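Local coordinates for protein PrgA (Enterococcus faecalis, PDB 6Z9K) that provides surface exclusion that protects against unwanted conjugation, reaching far outside the cell from its cell-wall attachment, and is represented here by its CAP domain, at residues I16-K21 with R88-L93; D64-S69 with G203-I208; V78-L83 with K169-M174; W107-Y112 with K211-S216. All coordinates share one frame; numbering follows the deposited sequence.

How the contacts relate
Contact 3 is the most deeply placed, its centre about 5 Å from that of the chain, and contact 4 is also buried; contacts 1 and 2 lie about 16 and 18 Å out and are partly exposed. The chemistry follows depth: leucine and threonine methyls carry contact 3, isoleucine methyls and a histidine face contact 4, whereas waters bridge polar groups in contacts 1 and 2. Contacts 1 and 3 share helix 70-90 and meet where Ile16 CD1 lies 4.0 Å from Leu171 CB. Strand 211-217 links contacts 3 and 4, since its Ile214 packs on Leu171 while His213 and Ile215 face helix 100-112. Contact 2 borders contact 4 through Trp107, which packs against Ile65 and Leu68.

Contact 1: residues I16-K21 with R88-L93; sequences INLPPK and RKKLGL
Leu18 and Lys90 meet here without any flat group between them; the flat group of segment 88-93 is the Arg88 guanidinium, which has Leu93 CB 3.8 Å above one face, displaced toward the rim. Its nitrogens are tied to three backbone oxygens, NE to Ser94 O, NH1 to Leu189 O and NH2 to Gln191 O, so the group is held in place and takes no part in the contact with residues 16-21. The backbone beside it is a Schellman motif that ends helix 70-90. Its evidence is the Leu93 N to Arg88 O hydrogen bond of 2.9 Å, the shorter-range bond from Gly92 N to Lys89 O, and the positive phi of Gly92 in the C-prime position.

Direct contact with the irregular segment 16-21 is apolar. Leu18 CD1 rests 3.8 Å from Lys90 CD and also approaches Lys90 CB, the two side chains running askew. With chi1 at -73° CG of Lys90 stands beside the backbone N, and from there the chain is extended, which carries the ammonium past the leucine toward the backbone of residues 16-18, which it meets through water. Glu240 OE1 forms a salt bridge with Lys90 NZ, and Asp86 OD2 is a long, weak ion partner.

Two waters complete the junction, and both accept from the lysine. One lies 2.8 Å from Lys90 NZ and donates to Ile16 O at 2.6 Å. The second is 3.0 Å from Lys90 NZ and takes the Leu18 N-H at 2.9 Å.

Contact 2: residues D64-S69 with G203-I208; sequences DIQHLS and GEKNSI
Ile65 and Gly203 mark the closest backbone approach, with CA atoms 7.9 Å apart. Ile65 occupies a type I beta turn from Asp64 to His67, closed by a 2.9 Å hydrogen bond from His67 N to Asp64 O. Gly203, at phi 153° and psi 153°, adopts a conformation in which a side chain would collide with the preceding carbonyl oxygen. Gly156 lies between the two loops and makes backbone hydrogen bonds with both Ile65 and Lys205.

Among the side chains, Gln66 is the main bridge. The chain is extended beyond CG, and chi3 of 131° turns one amide face to Gly203 O, which lies 3.4 Å from Gln66 CD. Gln66 OE1 and Gly203 O are both acceptors and do not bond; instead, a water donates to Gln66 OE1 at 2.7 Å and accepts from Gly203 N at 3.0 Å. Ile65 adds an apolar touch, CD1 lying 4.1 Å from Gly203 N. Lys205 passes its CG near Gln66 NE2, while its NZ is hydrogen-bonded to Asn155 OD1.

The arrangement is a turn between strand 62-64 and helix 70-90 packed on the beta-hairpin connection that joins antiparallel strands 196-202 and 211-217, at the periphery of the CAP domain.

Contact 3: residues V78-L83 with K169-M174; sequences VYTTEL and KMLVNM
Apolar packing between Leu83 and Leu171 carries this contact, and a single methyl does the touching from the second helix. Leu171 CD1 lies 3.9 Å from Leu83 CB and 4.1 Å from Leu83 CD1, so it touches the base of that side chain as well as one of its branches. The two leucines approach at a slant rather than end to end. In both, CG stands beside the backbone N (chi1 -64° in Leu83, -69° in Leu171), and both chains leave their helices toward the facing one. Their CA atoms are 8.4 Å apart, the closest backbone pair between the segments.

Looser van der Waals contact comes from Thr80, one turn earlier on the helix. Its CG2 is 4.3 Å from Leu171 CD1, and its carbonyl O lies equally far from the same methyl. Leu171 CD1 is thus in contact with both Thr80 and Leu83.

The two segments share no hydrogen bond, but Tyr79 OH ties helix 70-90 to helix 160-176 at Gln164 O. The hydroxyl of Thr80 bonds back to Leu76 O, while its methyl, on the other branch, joins the packing. The backbone bond from Glu82 N to Val78 O is 2.9 Å, as is that from Asn173 N to Lys169 O, confirming regular helix on both sides.

Leu171 also touches Ile214 of the central strand and Leu189 of helix 184-189. Its side chain is about 8 Å from that of the magnesium-binding His185. Helices 70-90 and 160-176 thus pack together over one face of the central antiparallel sheet, as in the alpha-beta-alpha sandwich of CAP domains.

Contact 4: residues W107-Y112 with K211-S216; sequences WDIAKY and KIHIIS
The His213 ring, against which Ala110 and Ile109 pack, is gripped through both of its nitrogens: ND1 is hydrogen-bonded to Glu144 OE2 and NE2 to Ser202 OG. These partners belong to the two strands that flank 211-217, so the ring's rotation is fixed from both neighbours in the sheet. Ala110 lies over one face. Its CA is 4.2 Å from the ring centroid and 18° off the normal, which satisfies a CH-pi contact, although the atom is offset toward the rim. Ala110 CB adds a touch on the same ring, 3.9 Å from His213 CD2. Ile109 comes to the imidazole obliquely, with CG2 4.0 Å from His213 ND1.

Helix 100-112 here packs on strand 211-217, the middle strand of the three-stranded antiparallel sheet of the CAP domain. The segment axes pass 9.1 Å apart with their directions at 142°, and the nearest CA atoms, those of Ala110 and His213, are 6.9 Å apart. His213 and Ile215 face this helix, whereas the alternate residues Ile212 and Ile214 pack on helix 160-176 across the sheet. The His213 side chain also touches Leu146, which with His185 belongs to the magnesium site; the ion is about 9 Å from the side chain of His213.

Further along the strand the contact is wholly apolar. Ile109 and Ile215 meet tip to tip, their CD1 atoms 3.6 Å apart. A chi2 of -51° turns CD1 of Ile215 out of the extended path and into this meeting. Ile215 CG1 also lies 3.9 Å from Ile109 CD1.

Contact 1: residues I16-K21 with R88-L93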
loop_
_atom_site.group_PDB
_atom_site.type_symbol
_atom_site.label_atom_id
_atom_site.label_comp_id
_atom_site.label_asym_id
_atom_site.label_seq_id
_atom_site.Cartn_x
_atom_site.Cartn_y
_atom_site.Cartn_z
ATOM N N ILE A 16 2.873 -5.218 10.764
ATOM C CA ILE A 16 2.819 -3.914 11.446
ATOM C C ILE A 16 2.364 -4.131 12.878
ATOM O O ILE A 16 1.331 -4.811 13.117
ATOM C CB ILE A 16 1.948 -2.927 10.653
ATOM C CG1 ILE A 16 2.584 -2.708 9.275
ATOM C CG2 ILE A 16 1.812 -1.616 11.408
ATOM C CD1 ILE A 16 1.631 -2.130 8.308
ATOM N N ASN A 17 3.071 -3.538 13.799
ATOM C CA ASN A 17 2.742 -3.733 15.239
ATOM C C ASN A 17 1.693 -2.709 15.662
ATOM O O ASN A 17 1.955 -1.497 15.533
ATOM C CB ASN A 17 3.998 -3.587 16.075
ATOM C CG ASN A 17 5.049 -4.601 15.682
ATOM O OD1 ASN A 17 4.749 -5.798 15.682
ATOM N ND2 ASN A 17 6.233 -4.131 15.300
ATOM N N LEU A 18 0.512 -3.163 16.078
ATOM C CA LEU A 18 -0.566 -2.207 16.373
ATOM C C LEU A 18 -0.428 -1.785 17.817
ATOM O O LEU A 18 -0.186 -2.586 18.722
ATOM C CB LEU A 18 -1.953 -2.791 16.121
ATOM C CG LEU A 18 -2.193 -3.265 14.697
ATOM C CD1 LEU A 18 -3.622 -3.748 14.538
ATOM C CD2 LEU A 18 -1.867 -2.190 13.690
ATOM N N PRO A 19 -0.648 -0.493 18.082
ATOM C CA PRO A 19 -0.620 0.022 19.450
ATOM C C PRO A 19 -1.954 -0.205 20.136
ATOM O O PRO A 19 -2.986 -0.407 19.476
ATOM C CB PRO A 19 -0.429 1.522 19.222
ATOM C CG PRO A 19 -1.161 1.780 17.939
ATOM C CD PRO A 19 -0.869 0.563 17.081
ATOM N N PRO A 20 -1.995 -0.143 21.480
ATOM C CA PRO A 20 -3.275 -0.136 22.175
ATOM C C PRO A 20 -4.161 1.020 21.735
ATOM O O PRO A 20 -3.641 2.094 21.384
ATOM C CB PRO A 20 -2.883 0.019 23.658
ATOM C CG PRO A 20 -1.438 -0.408 23.722
ATOM C CD PRO A 20 -0.859 0.043 22.385
ATOM N N LYS A 21 -5.466 0.768 21.681
ATOM C CA LYS A 21 -6.516 1.747 21.332
ATOM C C LYS A 21 -6.517 2.074 19.856
ATOM O O LYS A 21 -7.301 2.912 19.444
ATOM C CB LYS A 21 -6.399 3.045 22.135
ATOM C CG LYS A 21 -6.335 2.806 23.621
ATOM C CD LYS A 21 -6.438 4.105 24.349
ATOM C CE LYS A 21 -6.030 3.958 25.778
ATOM N NZ LYS A 21 -6.079 5.241 26.517
ATOM N N ARG A 88 -6.127 -5.116 8.618
ATOM C CA ARG A 88 -7.589 -5.091 8.353
ATOM C C ARG A 88 -8.262 -6.274 9.060
ATOM O O ARG A 88 -9.347 -6.064 9.683
ATOM C CB ARG A 88 -7.835 -5.105 6.849
ATOM C CG ARG A 88 -7.511 -3.762 6.221
ATOM C CD ARG A 88 -7.774 -3.718 4.737
ATOM N NE ARG A 88 -9.181 -3.874 4.374
ATOM C CZ ARG A 88 -10.064 -2.906 4.209
ATOM N NH1 ARG A 88 -9.717 -1.627 4.222
ATOM N NH2 ARG A 88 -11.322 -3.229 4.002
ATOM N N LYS A 89 -7.658 -7.464 9.028
ATOM C CA LYS A 89 -8.243 -8.655 9.661
ATOM C C LYS A 89 -8.297 -8.408 11.184
ATOM O O LYS A 89 -9.345 -8.742 11.828
ATOM C CB LYS A 89 -7.432 -9.910 9.340
ATOM C CG LYS A 89 -8.063 -11.181 9.906
ATOM C CD LYS A 89 -7.378 -12.402 9.405
ATOM C CE LYS A 89 -8.184 -13.646 9.709
ATOM N NZ LYS A 89 -7.385 -14.866 9.422
ATOM N N LYS A 90 -7.286 -7.793 11.767
ATOM C CA LYS A 90 -7.321 -7.579 13.244
ATOM C C LYS A 90 -8.488 -6.655 13.584
ATOM O O LYS A 90 -9.066 -6.823 14.670
ATOM C CB LYS A 90 -6.002 -7.008 13.743
ATOM C CG LYS A 90 -4.900 -8.063 13.737
ATOM C CD LYS A 90 -3.543 -7.525 14.064
ATOM C CE LYS A 90 -2.492 -8.625 14.175
ATOM N NZ LYS A 90 -1.163 -8.023 14.478
ATOM N N LEU A 91 -8.841 -5.748 12.675
ATOM C CA LEU A 91 -9.913 -4.747 12.911
ATOM C C LEU A 91 -11.260 -5.260 12.382
ATOM O O LEU A 91 -12.251 -4.522 12.484
ATOM C CB LEU A 91 -9.533 -3.391 12.298
ATOM C CG LEU A 91 -8.363 -2.644 12.919
ATOM C CD1 LEU A 91 -8.108 -1.328 12.220
ATOM C CD2 LEU A 91 -8.550 -2.416 14.407
ATOM N N GLY A 92 -11.351 -6.505 11.943
ATOM C CA GLY A 92 -12.582 -7.140 11.450
ATOM C C GLY A 92 -13.127 -6.473 10.206
ATOM O O GLY A 92 -14.366 -6.388 10.052
ATOM N N LEU A 93 -12.235 -5.974 9.350
ATOM C CA LEU A 93 -12.560 -5.341 8.044
ATOM C C LEU A 93 -12.405 -6.330 6.891
ATOM O O LEU A 93 -11.634 -7.316 7.000
ATOM C CB LEU A 93 -11.600 -4.175 7.856
ATOM C CG LEU A 93 -11.737 -3.019 8.829
ATOM C CD1 LEU A 93 -10.556 -2.104 8.740
ATOM C CD2 LEU A 93 -12.998 -2.273 8.545
HETATM O O HOH W 1 -0.789 -6.144 12.391
HETATM O O HOH W 2 -0.090 -5.966 16.455
#

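Contact 2: residues D64-S69 with G203-I208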
loop_
_atom_site.group_PDB
_atom_site.type_symbol
_atom_site.label_atom_id
_atom_site.label_comp_id
_atom_site.label_asym_id
_atom_site.label_seq_id
_atom_site.Cartn_x
_atom_site.Cartn_y
_atom_site.Cartn_z
ATOM N N ASP A 64 13.654 -2.854 -12.298
ATOM C CA ASP A 64 13.519 -1.678 -13.178
ATOM C C ASP A 64 12.063 -1.236 -13.050
ATOM O O ASP A 64 11.241 -1.947 -13.553
ATOM C CB ASP A 64 13.963 -2.101 -14.581
ATOM C CG ASP A 64 14.094 -0.962 -15.567
ATOM O OD1 ASP A 64 13.436 0.086 -15.333
ATOM O OD2 ASP A 64 14.871 -1.140 -16.558
ATOM N N ILE A 65 11.761 -0.136 -12.355
ATOM C CA ILE A 65 10.376 0.238 -11.918
ATOM C C ILE A 65 9.480 0.461 -13.151
ATOM O O ILE A 65 8.297 0.287 -12.995
ATOM C CB ILE A 65 10.352 1.444 -10.957
ATOM C CG1 ILE A 65 10.726 2.773 -11.627
ATOM C CG2 ILE A 65 11.233 1.175 -9.755
ATOM C CD1 ILE A 65 10.227 3.994 -10.863
ATOM N N GLN A 66 10.033 0.799 -14.321
ATOM C CA GLN A 66 9.244 0.947 -15.584
ATOM C C GLN A 66 9.451 -0.274 -16.499
ATOM O O GLN A 66 9.346 -0.124 -17.727
ATOM C CB GLN A 66 9.637 2.229 -16.326
ATOM C CG GLN A 66 9.143 3.526 -15.691
ATOM C CD GLN A 66 9.702 4.753 -16.384
ATOM O OE1 GLN A 66 8.959 5.675 -16.734
ATOM N NE2 GLN A 66 11.017 4.787 -16.574
ATOM N N HIS A 67 9.773 -1.444 -15.971
ATOM C CA HIS A 67 10.067 -2.657 -16.782
ATOM C C HIS A 67 9.711 -3.916 -15.990
ATOM O O HIS A 67 10.280 -5.004 -16.253
ATOM C CB HIS A 67 11.555 -2.668 -17.163
ATOM C CG HIS A 67 11.885 -2.585 -18.620
ATOM N ND1 HIS A 67 12.739 -1.613 -19.121
ATOM C CD2 HIS A 67 11.555 -3.370 -19.673
ATOM C CE1 HIS A 67 12.882 -1.776 -20.419
ATOM N NE2 HIS A 67 12.162 -2.844 -20.788
ATOM N N LEU A 68 8.851 -3.805 -14.984
ATOM C CA LEU A 68 8.716 -4.967 -14.086
ATOM C C LEU A 68 8.013 -6.051 -14.885
ATOM O O LEU A 68 7.038 -5.708 -15.614
ATOM C CB LEU A 68 7.880 -4.654 -12.855
ATOM C CG LEU A 68 8.440 -3.678 -11.833
ATOM C CD1 LEU A 68 7.545 -3.733 -10.599
ATOM C CD2 LEU A 68 9.907 -3.983 -11.486
ATOM N N SER A 69 8.399 -7.288 -14.633
ATOM C CA SER A 69 7.739 -8.488 -15.192
ATOM C C SER A 69 6.368 -8.635 -14.543
ATOM O O SER A 69 6.116 -8.028 -13.455
ATOM C CB SER A 69 8.569 -9.727 -14.968
ATOM O OG SER A 69 8.543 -10.127 -13.605
ATOM N N GLY A 203 7.966 7.109 -12.163
ATOM C CA GLY A 203 9.078 8.038 -11.999
ATOM C C GLY A 203 9.960 8.007 -13.226
ATOM O O GLY A 203 10.099 6.943 -13.817
ATOM N N GLU A 204 10.621 9.120 -13.461
ATOM C CA GLU A 204 11.691 9.237 -14.473
ATOM C C GLU A 204 12.882 8.412 -14.010
ATOM O O GLU A 204 12.998 8.157 -12.828
ATOM C CB GLU A 204 12.113 10.695 -14.637
ATOM C CG GLU A 204 11.039 11.565 -15.236
ATOM C CD GLU A 204 10.548 11.079 -16.591
ATOM O OE1 GLU A 204 11.406 10.617 -17.416
ATOM O OE2 GLU A 204 9.318 11.174 -16.837
ATOM N N LYS A 205 13.765 8.076 -14.942
ATOM C CA LYS A 205 14.882 7.123 -14.768
ATOM C C LYS A 205 15.801 7.613 -13.657
ATOM O O LYS A 205 16.374 6.772 -12.920
ATOM C CB LYS A 205 15.662 7.025 -16.085
ATOM C CG LYS A 205 15.187 5.926 -17.025
ATOM C CD LYS A 205 16.170 4.766 -17.085
ATOM C CE LYS A 205 15.989 3.864 -18.293
ATOM N NZ LYS A 205 17.164 2.973 -18.457
ATOM N N ASN A 206 15.968 8.931 -13.579
ATOM C CA ASN A 206 16.874 9.576 -12.617
ATOM C C ASN A 206 15.988 10.587 -11.910
ATOM O O ASN A 206 15.688 11.650 -12.510
ATOM C CB ASN A 206 18.153 10.063 -13.310
ATOM C CG ASN A 206 18.934 8.926 -13.957
ATOM O OD1 ASN A 206 19.501 8.069 -13.274
ATOM N ND2 ASN A 206 19.010 8.919 -15.282
ATOM N N SER A 207 15.444 10.160 -10.765
ATOM C CA SER A 207 14.410 10.893 -10.007
ATOM C C SER A 207 14.766 10.788 -8.534
ATOM O O SER A 207 15.117 9.686 -8.074
ATOM C CB SER A 207 13.032 10.353 -10.285
ATOM O OG SER A 207 12.026 11.149 -9.651
ATOM N N ILE A 208 14.624 11.906 -7.843
ATOM C CA ILE A 208 14.627 11.927 -6.356
ATOM C C ILE A 208 13.174 11.941 -5.879
ATOM O O ILE A 208 12.908 12.213 -4.669
ATOM C CB ILE A 208 15.473 13.101 -5.839
ATOM C CG1 ILE A 208 14.864 14.464 -6.185
ATOM C CG2 ILE A 208 16.899 12.942 -6.341
ATOM C CD1 ILE A 208 15.656 15.641 -5.620
HETATM O O HOH W 3 7.110 6.108 -14.826
#

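Contact 3: residues V78-L83 with K169-M174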
loop_
_atom_site.group_PDB
_atom_site.type_symbol
_atom_site.label_atom_id
_atom_site.label_comp_id
_atom_site.label_asym_id
_atom_site.label_seq_id
_atom_site.Cartn_x
_atom_site.Cartn_y
_atom_site.Cartn_z
ATOM N N VAL A 78 1.128 -8.432 -3.810
ATOM C CA VAL A 78 0.833 -9.440 -2.766
ATOM C C VAL A 78 1.555 -9.018 -1.493
ATOM O O VAL A 78 0.966 -9.123 -0.392
ATOM C CB VAL A 78 1.195 -10.869 -3.195
ATOM C CG1 VAL A 78 1.139 -11.782 -1.992
ATOM C CG2 VAL A 78 0.313 -11.369 -4.313
ATOM N N TYR A 79 2.813 -8.567 -1.580
ATOM C CA TYR A 79 3.601 -8.163 -0.389
ATOM C C TYR A 79 2.852 -7.094 0.403
ATOM O O TYR A 79 2.622 -7.176 1.619
ATOM C CB TYR A 79 4.943 -7.608 -0.826
ATOM C CG TYR A 79 5.668 -6.889 0.267
ATOM C CD1 TYR A 79 6.363 -7.570 1.253
ATOM C CD2 TYR A 79 5.666 -5.526 0.345
ATOM C CE1 TYR A 79 7.038 -6.905 2.260
ATOM C CE2 TYR A 79 6.315 -4.839 1.352
ATOM C CZ TYR A 79 7.005 -5.518 2.339
ATOM O OH TYR A 79 7.699 -4.841 3.314
ATOM N N THR A 80 2.348 -6.109 -0.345
ATOM C CA THR A 80 1.689 -4.929 0.245
ATOM C C THR A 80 0.324 -5.316 0.817
ATOM O O THR A 80 -0.007 -4.936 1.935
ATOM C CB THR A 80 1.513 -3.849 -0.815
ATOM O OG1 THR A 80 2.762 -3.588 -1.472
ATOM C CG2 THR A 80 0.935 -2.587 -0.211
ATOM N N THR A 81 -0.389 -6.152 0.090
ATOM C CA THR A 81 -1.753 -6.558 0.472
ATOM C C THR A 81 -1.653 -7.433 1.715
ATOM O O THR A 81 -2.539 -7.369 2.595
ATOM C CB THR A 81 -2.499 -7.172 -0.709
ATOM O OG1 THR A 81 -2.482 -6.251 -1.819
ATOM C CG2 THR A 81 -3.937 -7.413 -0.322
ATOM N N GLU A 82 -0.637 -8.260 1.820
ATOM C CA GLU A 82 -0.464 -9.095 3.044
ATOM C C GLU A 82 -0.316 -8.176 4.243
ATOM O O GLU A 82 -0.928 -8.447 5.301
ATOM C CB GLU A 82 0.763 -9.980 2.902
ATOM C CG GLU A 82 0.530 -11.221 2.042
ATOM C CD GLU A 82 1.769 -12.060 1.821
ATOM O OE1 GLU A 82 2.859 -11.611 2.199
ATOM O OE2 GLU A 82 1.625 -13.156 1.243
ATOM N N LEU A 83 0.543 -7.154 4.138
ATOM C CA LEU A 83 0.737 -6.275 5.304
ATOM C C LEU A 83 -0.578 -5.582 5.666
ATOM O O LEU A 83 -0.913 -5.506 6.885
ATOM C CB LEU A 83 1.798 -5.211 5.007
ATOM C CG LEU A 83 3.188 -5.769 4.761
ATOM C CD1 LEU A 83 4.187 -4.610 4.519
ATOM C CD2 LEU A 83 3.652 -6.663 5.879
ATOM N N LYS A 169 7.263 1.356 5.387
ATOM C CA LYS A 169 7.426 2.678 6.038
ATOM C C LYS A 169 6.237 3.541 5.626
ATOM O O LYS A 169 5.670 4.242 6.465
ATOM C CB LYS A 169 8.756 3.343 5.641
ATOM C CG LYS A 169 9.031 4.608 6.437
ATOM C CD LYS A 169 10.417 5.127 6.180
ATOM C CE LYS A 169 10.564 6.585 6.572
ATOM N NZ LYS A 169 11.799 7.194 5.976
ATOM N N MET A 170 5.880 3.507 4.343
ATOM C CA MET A 170 4.699 4.250 3.842
ATOM C C MET A 170 3.428 3.814 4.567
ATOM O O MET A 170 2.663 4.679 5.020
ATOM C CB MET A 170 4.566 4.060 2.323
ATOM C CG MET A 170 3.343 4.698 1.760
ATOM S SD MET A 170 3.163 4.241 0.025
ATOM C CE MET A 170 4.672 3.326 -0.200
ATOM N N LEU A 171 3.190 2.519 4.728
ATOM C CA LEU A 171 1.966 2.082 5.436
ATOM C C LEU A 171 2.019 2.534 6.886
ATOM O O LEU A 171 0.987 2.939 7.396
ATOM C CB LEU A 171 1.825 0.555 5.333
ATOM C CG LEU A 171 1.513 0.011 3.935
ATOM C CD1 LEU A 171 1.586 -1.512 3.910
ATOM C CD2 LEU A 171 0.167 0.518 3.440
ATOM N N VAL A 172 3.171 2.419 7.540
ATOM C CA VAL A 172 3.319 2.811 8.973
ATOM C C VAL A 172 2.960 4.284 9.075
ATOM O O VAL A 172 2.242 4.671 10.007
ATOM C CB VAL A 172 4.722 2.484 9.489
ATOM C CG1 VAL A 172 5.084 3.178 10.760
ATOM C CG2 VAL A 172 4.908 0.978 9.610
ATOM N N ASN A 173 3.467 5.078 8.156
ATOM C CA ASN A 173 3.258 6.542 8.213
ATOM C C ASN A 173 1.799 6.881 7.942
ATOM O O ASN A 173 1.305 7.849 8.598
ATOM C CB ASN A 173 4.207 7.252 7.243
ATOM C CG ASN A 173 5.616 7.347 7.780
ATOM O OD1 ASN A 173 5.886 7.103 8.966
ATOM N ND2 ASN A 173 6.518 7.715 6.869
ATOM N N MET A 174 1.132 6.145 7.079
ATOM C CA MET A 174 -0.268 6.412 6.766
ATOM C C MET A 174 -1.168 5.932 7.909
ATOM O O MET A 174 -2.146 6.596 8.184
ATOM C CB MET A 174 -0.670 5.768 5.455
ATOM C CG MET A 174 -0.053 6.505 4.279
ATOM S SD MET A 174 -0.483 5.693 2.706
ATOM C CE MET A 174 0.116 6.937 1.569
#

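Contact 4: residues W107-Y112 with K211-S216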
loop_
_atom_site.group_PDB
_atom_site.type_symbol
_atom_site.label_atom_id
_atom_site.label_comp_id
_atom_site.label_asym_id
_atom_site.label_seq_id
_atom_site.Cartn_x
_atom_site.Cartn_y
_atom_site.Cartn_z
ATOM N N TRP A 107 -1.245 -0.127 -12.631
ATOM C CA TRP A 107 -0.123 0.202 -13.541
ATOM C C TRP A 107 -0.602 1.201 -14.600
ATOM O O TRP A 107 0.243 2.005 -15.064
ATOM C CB TRP A 107 0.544 -1.075 -14.069
ATOM C CG TRP A 107 1.403 -1.647 -12.982
ATOM C CD1 TRP A 107 1.046 -2.628 -12.092
ATOM C CD2 TRP A 107 2.716 -1.205 -12.587
ATOM N NE1 TRP A 107 2.072 -2.862 -11.211
ATOM C CE2 TRP A 107 3.101 -1.987 -11.480
ATOM C CE3 TRP A 107 3.616 -0.255 -13.077
ATOM C CZ2 TRP A 107 4.354 -1.843 -10.870
ATOM C CZ3 TRP A 107 4.834 -0.093 -12.450
ATOM C CH2 TRP A 107 5.204 -0.897 -11.378
ATOM N N ASP A 108 -1.875 1.160 -14.999
ATOM C CA ASP A 108 -2.421 2.203 -15.889
ATOM C C ASP A 108 -2.371 3.564 -15.173
ATOM O O ASP A 108 -1.962 4.577 -15.817
ATOM C CB ASP A 108 -3.780 1.822 -16.438
ATOM C CG ASP A 108 -3.753 0.785 -17.531
ATOM O OD1 ASP A 108 -2.626 0.412 -17.995
ATOM O OD2 ASP A 108 -4.850 0.331 -17.888
ATOM N N ILE A 109 -2.760 3.609 -13.905
ATOM C CA ILE A 109 -2.683 4.906 -13.160
ATOM C C ILE A 109 -1.231 5.381 -13.193
ATOM O O ILE A 109 -0.963 6.543 -13.407
ATOM C CB ILE A 109 -3.283 4.791 -11.760
ATOM C CG1 ILE A 109 -4.810 4.592 -11.797
ATOM C CG2 ILE A 109 -2.845 5.985 -10.885
ATOM C CD1 ILE A 109 -5.469 4.340 -10.471
ATOM N N ALA A 110 -0.286 4.490 -12.933
ATOM C CA ALA A 110 1.143 4.854 -12.823
ATOM C C ALA A 110 1.619 5.395 -14.176
ATOM O O ALA A 110 2.234 6.511 -14.209
ATOM C CB ALA A 110 1.915 3.638 -12.315
ATOM N N LYS A 111 1.314 4.693 -15.254
ATOM C CA LYS A 111 1.722 5.068 -16.630
ATOM C C LYS A 111 1.174 6.460 -16.999
ATOM O O LYS A 111 1.898 7.283 -17.593
ATOM C CB LYS A 111 1.141 4.041 -17.604
ATOM C CG LYS A 111 1.574 4.233 -19.031
ATOM C CD LYS A 111 1.261 3.032 -19.880
ATOM C CE LYS A 111 -0.205 2.789 -20.133
ATOM N NZ LYS A 111 -0.354 2.129 -21.449
ATOM N N TYR A 112 -0.058 6.756 -16.615
ATOM C CA TYR A 112 -0.735 8.001 -17.009
ATOM C C TYR A 112 -0.386 9.149 -16.065
ATOM O O TYR A 112 -0.719 10.289 -16.414
ATOM C CB TYR A 112 -2.241 7.774 -17.078
ATOM C CG TYR A 112 -2.690 6.834 -18.180
ATOM C CD1 TYR A 112 -1.883 6.533 -19.278
ATOM C CD2 TYR A 112 -3.968 6.312 -18.167
ATOM C CE1 TYR A 112 -2.331 5.713 -20.298
ATOM C CE2 TYR A 112 -4.436 5.495 -19.168
ATOM C CZ TYR A 112 -3.618 5.223 -20.265
ATOM O OH TYR A 112 -4.101 4.419 -21.263
ATOM N N LYS A 211 7.470 7.369 -7.149
ATOM C CA LYS A 211 6.214 7.230 -6.406
ATOM C C LYS A 211 5.834 5.782 -6.214
ATOM O O LYS A 211 6.213 4.915 -7.022
ATOM C CB LYS A 211 5.083 7.832 -7.233
ATOM C CG LYS A 211 5.191 9.332 -7.414
ATOM C CD LYS A 211 4.186 9.756 -8.482
ATOM C CE LYS A 211 4.378 11.176 -8.873
ATOM N NZ LYS A 211 3.488 11.551 -9.989
ATOM N N ILE A 212 5.092 5.607 -5.127
ATOM C CA ILE A 212 4.356 4.345 -4.871
ATOM C C ILE A 212 2.876 4.673 -4.928
ATOM O O ILE A 212 2.404 5.515 -4.150
ATOM C CB ILE A 212 4.718 3.787 -3.494
ATOM C CG1 ILE A 212 6.236 3.617 -3.343
ATOM C CG2 ILE A 212 3.903 2.498 -3.280
ATOM C CD1 ILE A 212 6.700 3.330 -1.912
ATOM N N HIS A 213 2.143 3.966 -5.776
ATOM C CA HIS A 213 0.681 4.137 -5.941
ATOM C C HIS A 213 -0.013 2.909 -5.336
ATOM O O HIS A 213 0.134 1.821 -5.890
ATOM C CB HIS A 213 0.299 4.246 -7.442
ATOM C CG HIS A 213 1.029 5.285 -8.243
ATOM N ND1 HIS A 213 0.430 6.478 -8.628
ATOM C CD2 HIS A 213 2.264 5.297 -8.803
ATOM C CE1 HIS A 213 1.304 7.194 -9.339
ATOM N NE2 HIS A 213 2.426 6.490 -9.464
ATOM N N ILE A 214 -0.721 3.103 -4.233
ATOM C CA ILE A 214 -1.572 2.041 -3.660
ATOM C C ILE A 214 -3.003 2.308 -4.121
ATOM O O ILE A 214 -3.593 3.302 -3.766
ATOM C CB ILE A 214 -1.422 1.977 -2.127
ATOM C CG1 ILE A 214 0.025 1.656 -1.733
ATOM C CG2 ILE A 214 -2.432 0.953 -1.579
ATOM C CD1 ILE A 214 0.263 1.473 -0.216
ATOM N N ILE A 215 -3.500 1.419 -4.975
ATOM C CA ILE A 215 -4.825 1.500 -5.630
ATOM C C ILE A 215 -5.753 0.468 -4.969
ATOM O O ILE A 215 -5.395 -0.699 -4.910
ATOM C CB ILE A 215 -4.685 1.321 -7.148
ATOM C CG1 ILE A 215 -3.634 2.280 -7.745
ATOM C CG2 ILE A 215 -6.068 1.478 -7.752
ATOM C CD1 ILE A 215 -3.800 3.700 -7.376
ATOM N N SER A 216 -6.850 0.899 -4.378
ATOM C CA SER A 216 -7.752 -0.073 -3.691
ATOM C C SER A 216 -9.195 0.378 -3.809
ATOM O O SER A 216 -9.471 1.564 -4.021
ATOM C CB SER A 216 -7.322 -0.257 -2.262
ATOM O OG SER A 216 -7.339 0.958 -1.542
#